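Local coordinates for protein trehalose monomycolate exporter MmpL3 (Mycobacterium tuberculosis, PDB 7NVH) that exports trehalose monomycolate, the mycolate-bearing precursor of mycobacterial cell-envelope lipids, as a membrane transporter of the RND permease superfamily, at residues V38-F43 with D137-I142; P232-A237 with Q304-S309. All coordinates share one frame; numbering follows the deposited sequence.

Contact 1: residues V38-F43 with D137-I142; sequences VTQSGF and DDDDTI. With AV0 (Lauryl Maltose Neopentyl Glycol), chain B.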
loop_
_atom_site.group_PDB
_atom_site.type_symbol
_atom_site.label_atom_id
_atom_site.label_comp_id
_atom_site.label_asym_id
_atom_site.label_seq_id
_atom_site.Cartn_x
_atom_site.Cartn_y
_atom_site.Cartn_z
ATOM N N VAL A 38 -4.726 1.354 14.733
ATOM C CA VAL A 38 -4.647 0.760 13.405
ATOM C C VAL A 38 -4.874 -0.740 13.508
ATOM O O VAL A 38 -4.353 -1.407 14.409
ATOM C CB VAL A 38 -3.300 1.083 12.738
ATOM C CG1 VAL A 38 -3.244 2.546 12.351
ATOM C CG2 VAL A 38 -2.159 0.750 13.669
ATOM N N THR A 39 -5.667 -1.274 12.586
ATOM C CA THR A 39 -6.003 -2.687 12.552
ATOM C C THR A 39 -5.234 -3.392 11.442
ATOM O O THR A 39 -4.618 -2.764 10.579
ATOM C CB THR A 39 -7.508 -2.877 12.353
ATOM O OG1 THR A 39 -7.842 -4.259 12.521
ATOM C CG2 THR A 39 -7.915 -2.436 10.961
ATOM N N GLN A 40 -5.275 -4.722 11.475
ATOM C CA GLN A 40 -4.634 -5.541 10.454
ATOM C C GLN A 40 -5.641 -6.297 9.599
ATOM O O GLN A 40 -5.239 -7.129 8.777
ATOM C CB GLN A 40 -3.654 -6.527 11.093
ATOM C CG GLN A 40 -4.281 -7.443 12.122
ATOM C CD GLN A 40 -3.276 -8.392 12.730
ATOM O OE1 GLN A 40 -2.083 -8.099 12.780
ATOM N NE2 GLN A 40 -3.749 -9.541 13.193
ATOM N N SER A 41 -6.931 -6.033 9.765
ATOM C CA SER A 41 -7.971 -6.694 8.997
ATOM C C SER A 41 -8.454 -5.785 7.876
ATOM O O SER A 41 -8.443 -4.559 7.998
ATOM C CB SER A 41 -9.147 -7.083 9.894
ATOM O OG SER A 41 -9.876 -5.939 10.298
ATOM N N GLY A 42 -8.878 -6.402 6.777
ATOM C CA GLY A 42 -9.366 -5.649 5.640
ATOM C C GLY A 42 -8.861 -6.160 4.309
ATOM O O GLY A 42 -9.129 -5.559 3.266
ATOM N N PHE A 43 -8.127 -7.272 4.327
ATOM C CA PHE A 43 -7.618 -7.855 3.092
ATOM C C PHE A 43 -8.626 -8.748 2.394
ATOM O O PHE A 43 -8.314 -9.277 1.322
ATOM C CB PHE A 43 -6.348 -8.656 3.371
ATOM C CG PHE A 43 -5.112 -7.822 3.440
ATOM C CD1 PHE A 43 -4.573 -7.267 2.295
ATOM C CD2 PHE A 43 -4.483 -7.593 4.648
ATOM C CE1 PHE A 43 -3.436 -6.496 2.354
ATOM C CE2 PHE A 43 -3.345 -6.825 4.713
ATOM C CZ PHE A 43 -2.821 -6.274 3.564
ATOM N N ASP A 137 -11.412 -11.545 21.831
ATOM C CA ASP A 137 -12.459 -11.874 20.875
ATOM C C ASP A 137 -12.283 -11.169 19.538
ATOM O O ASP A 137 -13.107 -11.358 18.640
ATOM C CB ASP A 137 -13.830 -11.538 21.466
ATOM C CG ASP A 137 -14.068 -12.218 22.800
ATOM O OD1 ASP A 137 -14.461 -13.404 22.801
ATOM O OD2 ASP A 137 -13.860 -11.571 23.846
ATOM N N ASP A 138 -11.234 -10.368 19.387
ATOM C CA ASP A 138 -10.941 -9.674 18.145
ATOM C C ASP A 138 -9.477 -9.902 17.804
ATOM O O ASP A 138 -8.646 -10.104 18.693
ATOM C CB ASP A 138 -11.243 -8.171 18.262
ATOM C CG ASP A 138 -10.892 -7.400 17.002
ATOM O OD1 ASP A 138 -10.725 -6.165 17.090
ATOM O OD2 ASP A 138 -10.794 -8.022 15.925
ATOM N N ASP A 139 -9.168 -9.886 16.507
ATOM C CA ASP A 139 -7.804 -10.168 16.075
ATOM C C ASP A 139 -6.817 -9.136 16.610
ATOM O O ASP A 139 -5.731 -9.502 17.078
ATOM C CB ASP A 139 -7.746 -10.227 14.550
ATOM C CG ASP A 139 -6.475 -10.872 14.038
ATOM O OD1 ASP A 139 -5.624 -11.259 14.867
ATOM O OD2 ASP A 139 -6.330 -10.998 12.805
ATOM N N ASP A 140 -7.175 -7.854 16.564
ATOM C CA ASP A 140 -6.295 -6.824 17.102
ATOM C C ASP A 140 -6.185 -6.905 18.616
ATOM O O ASP A 140 -5.117 -6.622 19.170
ATOM C CB ASP A 140 -6.786 -5.444 16.677
ATOM C CG ASP A 140 -7.011 -5.346 15.186
ATOM O OD1 ASP A 140 -6.022 -5.442 14.430
ATOM O OD2 ASP A 140 -8.174 -5.176 14.766
ATOM N N THR A 141 -7.263 -7.288 19.302
ATOM C CA THR A 141 -7.176 -7.511 20.740
ATOM C C THR A 141 -6.203 -8.637 21.058
ATOM O O THR A 141 -5.409 -8.534 21.999
ATOM C CB THR A 141 -8.556 -7.827 21.310
ATOM O OG1 THR A 141 -9.476 -6.793 20.937
ATOM C CG2 THR A 141 -8.495 -7.919 22.823
ATOM N N ILE A 142 -6.246 -9.720 20.279
ATOM C CA ILE A 142 -5.320 -10.828 20.491
ATOM C C ILE A 142 -3.889 -10.384 20.226
ATOM O O ILE A 142 -2.962 -10.755 20.956
ATOM C CB ILE A 142 -5.710 -12.029 19.612
ATOM C CG1 ILE A 142 -7.108 -12.523 19.974
ATOM C CG2 ILE A 142 -4.712 -13.152 19.778
ATOM C CD1 ILE A 142 -7.649 -13.551 19.017
HETATM C C1 AV0 B . -5.785 -12.997 9.420
HETATM O O1 AV0 B . -4.558 -13.031 8.773
HETATM C C2 AV0 B . -6.516 -11.709 9.093
HETATM O O2 AV0 B . -5.727 -10.605 9.538
HETATM C C3 AV0 B . -7.853 -11.658 9.766
HETATM O O3 AV0 B . -8.565 -10.503 9.239
HETATM C C4 AV0 B . -8.681 -12.880 9.559
HETATM O O4 AV0 B . -9.745 -12.921 10.577
HETATM C C5 AV0 B . -7.903 -14.193 9.681
HETATM O O5 AV0 B . -6.588 -14.167 8.992
HETATM C C6 AV0 B . -8.722 -15.295 9.095
HETATM O O6 AV0 B . -7.944 -15.998 8.159
HETATM C CAA AV0 B . 1.820 -3.874 8.141
HETATM C CAB AV0 B . 0.522 -23.324 14.208
HETATM O OAI AV0 B . -10.801 -10.142 7.660
HETATM O OAJ AV0 B . 0.117 -24.802 5.244
HETATM O OAL AV0 B . -0.931 -17.455 1.937
HETATM O OAN AV0 B . -1.885 -21.127 6.322
HETATM O OAP AV0 B . -1.700 -19.102 8.261
HETATM O OAQ AV0 B . -13.885 -13.720 8.381
HETATM O OAR AV0 B . 0.104 -24.020 1.951
HETATM O OAS AV0 B . -13.562 -11.040 10.815
HETATM O OAT AV0 B . 1.018 -21.764 0.404
HETATM O OAU AV0 B . -12.132 -14.394 10.589
HETATM O OAV AV0 B . 0.460 -19.304 1.600
HETATM C CAW AV0 B . 1.230 -5.146 8.725
HETATM C CAX AV0 B . 1.452 -22.222 13.608
HETATM C CAY AV0 B . -0.244 -5.236 8.364
HETATM C CAZ AV0 B . 0.655 -21.371 12.579
HETATM C CBA AV0 B . -0.749 -6.651 8.649
HETATM C CBB AV0 B . 1.607 -20.332 11.944
HETATM C CBC AV0 B . 0.172 -7.670 7.952
HETATM C CBD AV0 B . 0.881 -19.571 10.790
HETATM C CBE AV0 B . -0.526 -9.068 7.920
HETATM C CBF AV0 B . 1.644 -18.262 10.501
HETATM C CBG AV0 B . -0.911 -9.510 9.397
HETATM C CBH AV0 B . 0.868 -17.425 9.414
HETATM C CBI AV0 B . -2.147 -10.483 9.337
HETATM C CBJ AV0 B . 0.844 -15.929 9.846
HETATM C CBK AV0 B . -1.653 -11.995 9.440
HETATM C CBL AV0 B . -0.011 -15.097 8.828
HETATM C CBM AV0 B . -12.099 -10.496 8.080
HETATM C CBN AV0 B . 1.082 -23.895 4.767
HETATM C CBP AV0 B . -1.983 -17.733 2.833
HETATM C CBQ AV0 B . -1.957 -12.757 8.084
HETATM C CBR AV0 B . -1.433 -14.859 9.442
HETATM C CBS AV0 B . -3.877 -14.284 8.968
HETATM C CBT AV0 B . -2.372 -15.121 7.042
HETATM O OBV AV0 B . -2.436 -16.519 7.389
HETATM O OBX AV0 B . -2.001 -17.052 5.147
HETATM O OBY AV0 B . -11.021 -12.597 8.631
HETATM O OBZ AV0 B . 0.779 -21.494 4.602
HETATM O OCB AV0 B . -1.067 -20.393 3.705
HETATM C CCC AV0 B . -12.245 -11.986 8.066
HETATM C CCD AV0 B . 0.399 -22.778 4.001
HETATM C CCF AV0 B . -1.416 -18.021 4.203
HETATM C CCH AV0 B . -1.428 -19.765 6.004
HETATM C CCJ AV0 B . -1.716 -17.373 6.558
HETATM C CCL AV0 B . -2.093 -18.819 6.902
HETATM C CCM AV0 B . -2.397 -14.243 8.387
HETATM C CCN AV0 B . -13.516 -12.395 8.816
HETATM C CCO AV0 B . 0.784 -22.884 2.524
HETATM C CCQ AV0 B . -1.743 -19.468 4.578
HETATM C CCR AV0 B . -10.932 -12.368 10.081
HETATM C CCS AV0 B . 0.308 -20.343 3.800
HETATM C CCT AV0 B . -13.405 -12.409 10.296
HETATM C CCU AV0 B . 0.417 -21.671 1.741
HETATM C CCV AV0 B . -12.128 -12.975 10.800
HETATM C CCW AV0 B . 0.881 -20.444 2.388
#
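The linker that carries the chain from short strand 38-39 toward the periplasmic part of this RND-type transporter is pinned to the N-terminus of helix 139-147, whose N-cap position is held by D138. The carboxylate of D140, in the first turn, grips two successive residues, T39 at the end of the strand and Q40 after it, one with each oxygen. OD2 of D140 takes the hydroxyl of T39 (OG1 to OD2 2.4 Å) and OD1 of D140 takes the backbone N-H of Q40 (N to OD1 3.1 Å, N-H...O 148°), both on syn lone pairs. This two-point hold should fix the rotation of the carboxylate. T39 presents its hydroxyl because OG1 stands anti to its own backbone N; the same oxygen weakly receives S41 N (3.4 Å to T39 OG1), as in an ST turn. The side chain of Q40 starts from the crowded position, with CG between backbone N and carbonyl carbon (chi1 57°), and then runs extended, sliding antiparallel past D140 until CG lies 3.5 Å from D140 OD1. Its amide tip arrives at D139 at about a right angle to that side chain. D139 and D140 lie in the first turn, where the helix dipole would be expected to favour their charged form. Q40 also lies against A170 and T174 of helix 166-174, and its CB is 3.8 Å from CBA in an alkyl chain of the bound lauryl maltose neopentyl glycol. A sugar hydroxyl of that detergent, O2, gives D139 OD2 a weak bond of 3.3 Å. The same D139 OD2 accepts Q40 NE2 at 3.0 Å; it lies nearly in the amide plane of Q40, while the N-H reaches it from above the carboxylate plane.

Contact 2: residues P232-A237 with Q304-S309; sequences PVHYFA and QGFLKS. With AV0 (Lauryl Maltose Neopentyl Glycol), chain B.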
loop_
_atom_site.group_PDB
_atom_site.type_symbol
_atom_site.label_atom_id
_atom_site.label_comp_id
_atom_site.label_asym_id
_atom_site.label_seq_id
_atom_site.Cartn_x
_atom_site.Cartn_y
_atom_site.Cartn_z
ATOM N N PRO A 232 -12.449 1.133 10.514
ATOM C CA PRO A 232 -11.115 0.561 10.697
ATOM C C PRO A 232 -10.089 1.175 9.761
ATOM O O PRO A 232 -10.352 1.457 8.591
ATOM C CB PRO A 232 -11.339 -0.922 10.369
ATOM C CG PRO A 232 -12.420 -0.901 9.350
ATOM C CD PRO A 232 -13.299 0.289 9.658
ATOM N N VAL A 233 -8.894 1.382 10.306
ATOM C CA VAL A 233 -7.764 1.930 9.567
ATOM C C VAL A 233 -6.657 0.889 9.582
ATOM O O VAL A 233 -6.280 0.394 10.650
ATOM C CB VAL A 233 -7.283 3.261 10.165
ATOM C CG1 VAL A 233 -5.855 3.550 9.746
ATOM C CG2 VAL A 233 -8.200 4.390 9.739
ATOM N N HIS A 234 -6.142 0.552 8.405
ATOM C CA HIS A 234 -5.155 -0.509 8.304
ATOM C C HIS A 234 -3.784 -0.036 8.778
ATOM O O HIS A 234 -3.520 1.159 8.925
ATOM C CB HIS A 234 -5.063 -1.020 6.869
ATOM C CG HIS A 234 -4.537 -2.415 6.764
ATOM N ND1 HIS A 234 -3.209 -2.693 6.528
ATOM C CD2 HIS A 234 -5.157 -3.612 6.879
ATOM C CE1 HIS A 234 -3.034 -4.000 6.494
ATOM N NE2 HIS A 234 -4.200 -4.581 6.706
ATOM N N TYR A 235 -2.905 -1.010 9.025
ATOM C CA TYR A 235 -1.537 -0.700 9.425
ATOM C C TYR A 235 -0.789 0.025 8.315
ATOM O O TYR A 235 0.027 0.913 8.584
ATOM C CB TYR A 235 -0.801 -1.982 9.809
ATOM C CG TYR A 235 -0.856 -2.319 11.278
ATOM C CD1 TYR A 235 -1.770 -3.242 11.763
ATOM C CD2 TYR A 235 0.013 -1.724 12.181
ATOM C CE1 TYR A 235 -1.825 -3.558 13.106
ATOM C CE2 TYR A 235 -0.032 -2.036 13.527
ATOM C CZ TYR A 235 -0.954 -2.952 13.983
ATOM O OH TYR A 235 -1.008 -3.268 15.321
ATOM N N PHE A 236 -1.048 -0.346 7.060
ATOM C CA PHE A 236 -0.382 0.270 5.920
ATOM C C PHE A 236 -0.757 1.727 5.715
ATOM O O PHE A 236 -0.192 2.368 4.823
ATOM C CB PHE A 236 -0.699 -0.499 4.642
ATOM C CG PHE A 236 0.339 -1.501 4.267
ATOM C CD1 PHE A 236 1.129 -1.303 3.152
ATOM C CD2 PHE A 236 0.528 -2.638 5.025
ATOM C CE1 PHE A 236 2.087 -2.220 2.797
ATOM C CE2 PHE A 236 1.487 -3.563 4.676
ATOM C CZ PHE A 236 2.269 -3.352 3.562
ATOM N N ALA A 237 -1.690 2.266 6.500
ATOM C CA ALA A 237 -2.097 3.649 6.299
ATOM C C ALA A 237 -0.935 4.606 6.528
ATOM O O ALA A 237 -0.739 5.547 5.752
ATOM C CB ALA A 237 -3.265 3.993 7.221
ATOM N N GLN A 304 -12.518 -4.437 -0.320
ATOM C CA GLN A 304 -11.501 -4.692 0.692
ATOM C C GLN A 304 -11.384 -3.504 1.636
ATOM O O GLN A 304 -11.250 -2.359 1.197
ATOM C CB GLN A 304 -10.154 -4.970 0.032
ATOM C CG GLN A 304 -9.968 -6.400 -0.429
ATOM C CD GLN A 304 -10.443 -6.617 -1.848
ATOM O OE1 GLN A 304 -11.560 -6.250 -2.205
ATOM N NE2 GLN A 304 -9.593 -7.219 -2.669
ATOM N N GLY A 305 -11.430 -3.779 2.942
ATOM C CA GLY A 305 -11.258 -2.721 3.921
ATOM C C GLY A 305 -9.855 -2.160 3.965
ATOM O O GLY A 305 -9.658 -1.047 4.463
ATOM N N PHE A 306 -8.875 -2.914 3.470
ATOM C CA PHE A 306 -7.523 -2.387 3.324
ATOM C C PHE A 306 -7.503 -1.230 2.335
ATOM O O PHE A 306 -7.036 -0.129 2.652
ATOM C CB PHE A 306 -6.593 -3.518 2.879
ATOM C CG PHE A 306 -5.258 -3.062 2.362
ATOM C CD1 PHE A 306 -4.191 -2.894 3.223
ATOM C CD2 PHE A 306 -5.059 -2.841 1.012
ATOM C CE1 PHE A 306 -2.959 -2.492 2.750
ATOM C CE2 PHE A 306 -3.830 -2.434 0.535
ATOM C CZ PHE A 306 -2.779 -2.261 1.406
ATOM N N LEU A 307 -8.048 -1.453 1.139
ATOM C CA LEU A 307 -8.006 -0.431 0.101
ATOM C C LEU A 307 -8.843 0.782 0.477
ATOM O O LEU A 307 -8.465 1.916 0.173
ATOM C CB LEU A 307 -8.471 -1.021 -1.227
ATOM C CG LEU A 307 -7.395 -1.833 -1.944
ATOM C CD1 LEU A 307 -7.861 -2.259 -3.315
ATOM C CD2 LEU A 307 -6.113 -1.030 -2.044
ATOM N N LYS A 308 -9.984 0.568 1.137
ATOM C CA LYS A 308 -10.829 1.691 1.526
ATOM C C LYS A 308 -10.157 2.600 2.545
ATOM O O LYS A 308 -10.538 3.769 2.655
ATOM C CB LYS A 308 -12.160 1.186 2.084
ATOM C CG LYS A 308 -13.167 0.803 1.018
ATOM C CD LYS A 308 -14.494 0.406 1.635
ATOM C CE LYS A 308 -15.495 0.001 0.569
ATOM N NZ LYS A 308 -15.966 1.170 -0.220
ATOM N N SER A 309 -9.178 2.098 3.293
ATOM C CA SER A 309 -8.442 2.936 4.230
ATOM C C SER A 309 -7.193 3.533 3.599
ATOM O O SER A 309 -6.843 4.684 3.885
ATOM C CB SER A 309 -8.060 2.133 5.473
ATOM O OG SER A 309 -7.034 1.204 5.174
HETATM C C1 AV0 B . -5.785 -12.997 9.420
HETATM O O1 AV0 B . -4.558 -13.031 8.773
HETATM C C2 AV0 B . -6.516 -11.709 9.093
HETATM O O2 AV0 B . -5.727 -10.605 9.538
HETATM C C3 AV0 B . -7.853 -11.658 9.766
HETATM O O3 AV0 B . -8.565 -10.503 9.239
HETATM C C4 AV0 B . -8.681 -12.880 9.559
HETATM O O4 AV0 B . -9.745 -12.921 10.577
HETATM C C5 AV0 B . -7.903 -14.193 9.681
HETATM O O5 AV0 B . -6.588 -14.167 8.992
HETATM C C6 AV0 B . -8.722 -15.295 9.095
HETATM O O6 AV0 B . -7.944 -15.998 8.159
HETATM C CAA AV0 B . 1.820 -3.874 8.141
HETATM C CAB AV0 B . 0.522 -23.324 14.208
HETATM O OAI AV0 B . -10.801 -10.142 7.660
HETATM O OAJ AV0 B . 0.117 -24.802 5.244
HETATM O OAL AV0 B . -0.931 -17.455 1.937
HETATM O OAN AV0 B . -1.885 -21.127 6.322
HETATM O OAP AV0 B . -1.700 -19.102 8.261
HETATM O OAQ AV0 B . -13.885 -13.720 8.381
HETATM O OAR AV0 B . 0.104 -24.020 1.951
HETATM O OAS AV0 B . -13.562 -11.040 10.815
HETATM O OAT AV0 B . 1.018 -21.764 0.404
HETATM O OAU AV0 B . -12.132 -14.394 10.589
HETATM O OAV AV0 B . 0.460 -19.304 1.600
HETATM C CAW AV0 B . 1.230 -5.146 8.725
HETATM C CAX AV0 B . 1.452 -22.222 13.608
HETATM C CAY AV0 B . -0.244 -5.236 8.364
HETATM C CAZ AV0 B . 0.655 -21.371 12.579
HETATM C CBA AV0 B . -0.749 -6.651 8.649
HETATM C CBB AV0 B . 1.607 -20.332 11.944
HETATM C CBC AV0 B . 0.172 -7.670 7.952
HETATM C CBD AV0 B . 0.881 -19.571 10.790
HETATM C CBE AV0 B . -0.526 -9.068 7.920
HETATM C CBF AV0 B . 1.644 -18.262 10.501
HETATM C CBG AV0 B . -0.911 -9.510 9.397
HETATM C CBH AV0 B . 0.868 -17.425 9.414
HETATM C CBI AV0 B . -2.147 -10.483 9.337
HETATM C CBJ AV0 B . 0.844 -15.929 9.846
HETATM C CBK AV0 B . -1.653 -11.995 9.440
HETATM C CBL AV0 B . -0.011 -15.097 8.828
HETATM C CBM AV0 B . -12.099 -10.496 8.080
HETATM C CBN AV0 B . 1.082 -23.895 4.767
HETATM C CBP AV0 B . -1.983 -17.733 2.833
HETATM C CBQ AV0 B . -1.957 -12.757 8.084
HETATM C CBR AV0 B . -1.433 -14.859 9.442
HETATM C CBS AV0 B . -3.877 -14.284 8.968
HETATM C CBT AV0 B . -2.372 -15.121 7.042
HETATM O OBV AV0 B . -2.436 -16.519 7.389
HETATM O OBX AV0 B . -2.001 -17.052 5.147
HETATM O OBY AV0 B . -11.021 -12.597 8.631
HETATM O OBZ AV0 B . 0.779 -21.494 4.602
HETATM O OCB AV0 B . -1.067 -20.393 3.705
HETATM C CCC AV0 B . -12.245 -11.986 8.066
HETATM C CCD AV0 B . 0.399 -22.778 4.001
HETATM C CCF AV0 B . -1.416 -18.021 4.203
HETATM C CCH AV0 B . -1.428 -19.765 6.004
HETATM C CCJ AV0 B . -1.716 -17.373 6.558
HETATM C CCL AV0 B . -2.093 -18.819 6.902
HETATM C CCM AV0 B . -2.397 -14.243 8.387
HETATM C CCN AV0 B . -13.516 -12.395 8.816
HETATM C CCO AV0 B . 0.784 -22.884 2.524
HETATM C CCQ AV0 B . -1.743 -19.468 4.578
HETATM C CCR AV0 B . -10.932 -12.368 10.081
HETATM C CCS AV0 B . 0.308 -20.343 3.800
HETATM C CCT AV0 B . -13.405 -12.409 10.296
HETATM C CCU AV0 B . 0.417 -21.671 1.741
HETATM C CCV AV0 B . -12.128 -12.975 10.800
HETATM C CCW AV0 B . 0.881 -20.444 2.388
#
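F306 drives one edge of its ring into two aromatic neighbours, H234 and F236, making an aromatic cluster at the start of helix 305-336. Its CD1 stands over the centre of the H234 ring, 3.5 Å from ND1 of H234, with the two planes at 85°: a T-shaped stack in which phenylalanine supplies the edge and imidazole the face. The next edge atom, F306 CE1, meets CB of F236 at 3.6 Å, and the two rings form an offset edge-to-face pair. Beside the rings, S309 joins the backbones. Its OG accepts a weak bond from H234 N (3.4 Å from N to OG of S309) and donates to the carbonyl of its own helix, 2.9 Å from S309 OG to F306 O, on an in-plane lone pair. F306 O also receives S309 N, so one carbonyl holds the serine twice. H234 is set by its torsions, with CG anti to the backbone N (chi1 -156°), and by the type I turn it opens, H234 to A237. Within that turn F236 N donates to H234 ND1 at 3.2 Å in a straight line (180°), close to the imidazole plane, a capping bond ahead of helix 237-246. In the next shell F43 stacks on F306 and meets H234 at about a right angle, while P625 and V626 of helix 624-654 touch F306. Detergent carbons line the pocket side: AV0 CAA lies 3.5 Å from F236 CE2 and AV0 CAY 3.6 Å from H234 CE1. Because ND1 of H234 is the acceptor for F236 N, it should carry no proton, which is consistent with a neutral imidazole protonated at NE2.

Both contacts are buried, but contact 2 lies nearer the centre of the chain, about 9 Å between centres, against about 17 Å for contact 1. They are joined directly, since strands 38-39 and 233-234 are parallel neighbours, with a probable hydrogen bond of 2.6 Å from T39 N to V233 O. A second probable bond ties G42 O to F306 N. Contact 1 is polar, built from carboxylates at a helix start, and meets the detergent partly at a sugar; contact 2, at the head of helix 305-336, is chiefly aromatic and meets an alkyl chain. Residues 38-43 thus link the two chemistries along one detergent-lined pocket.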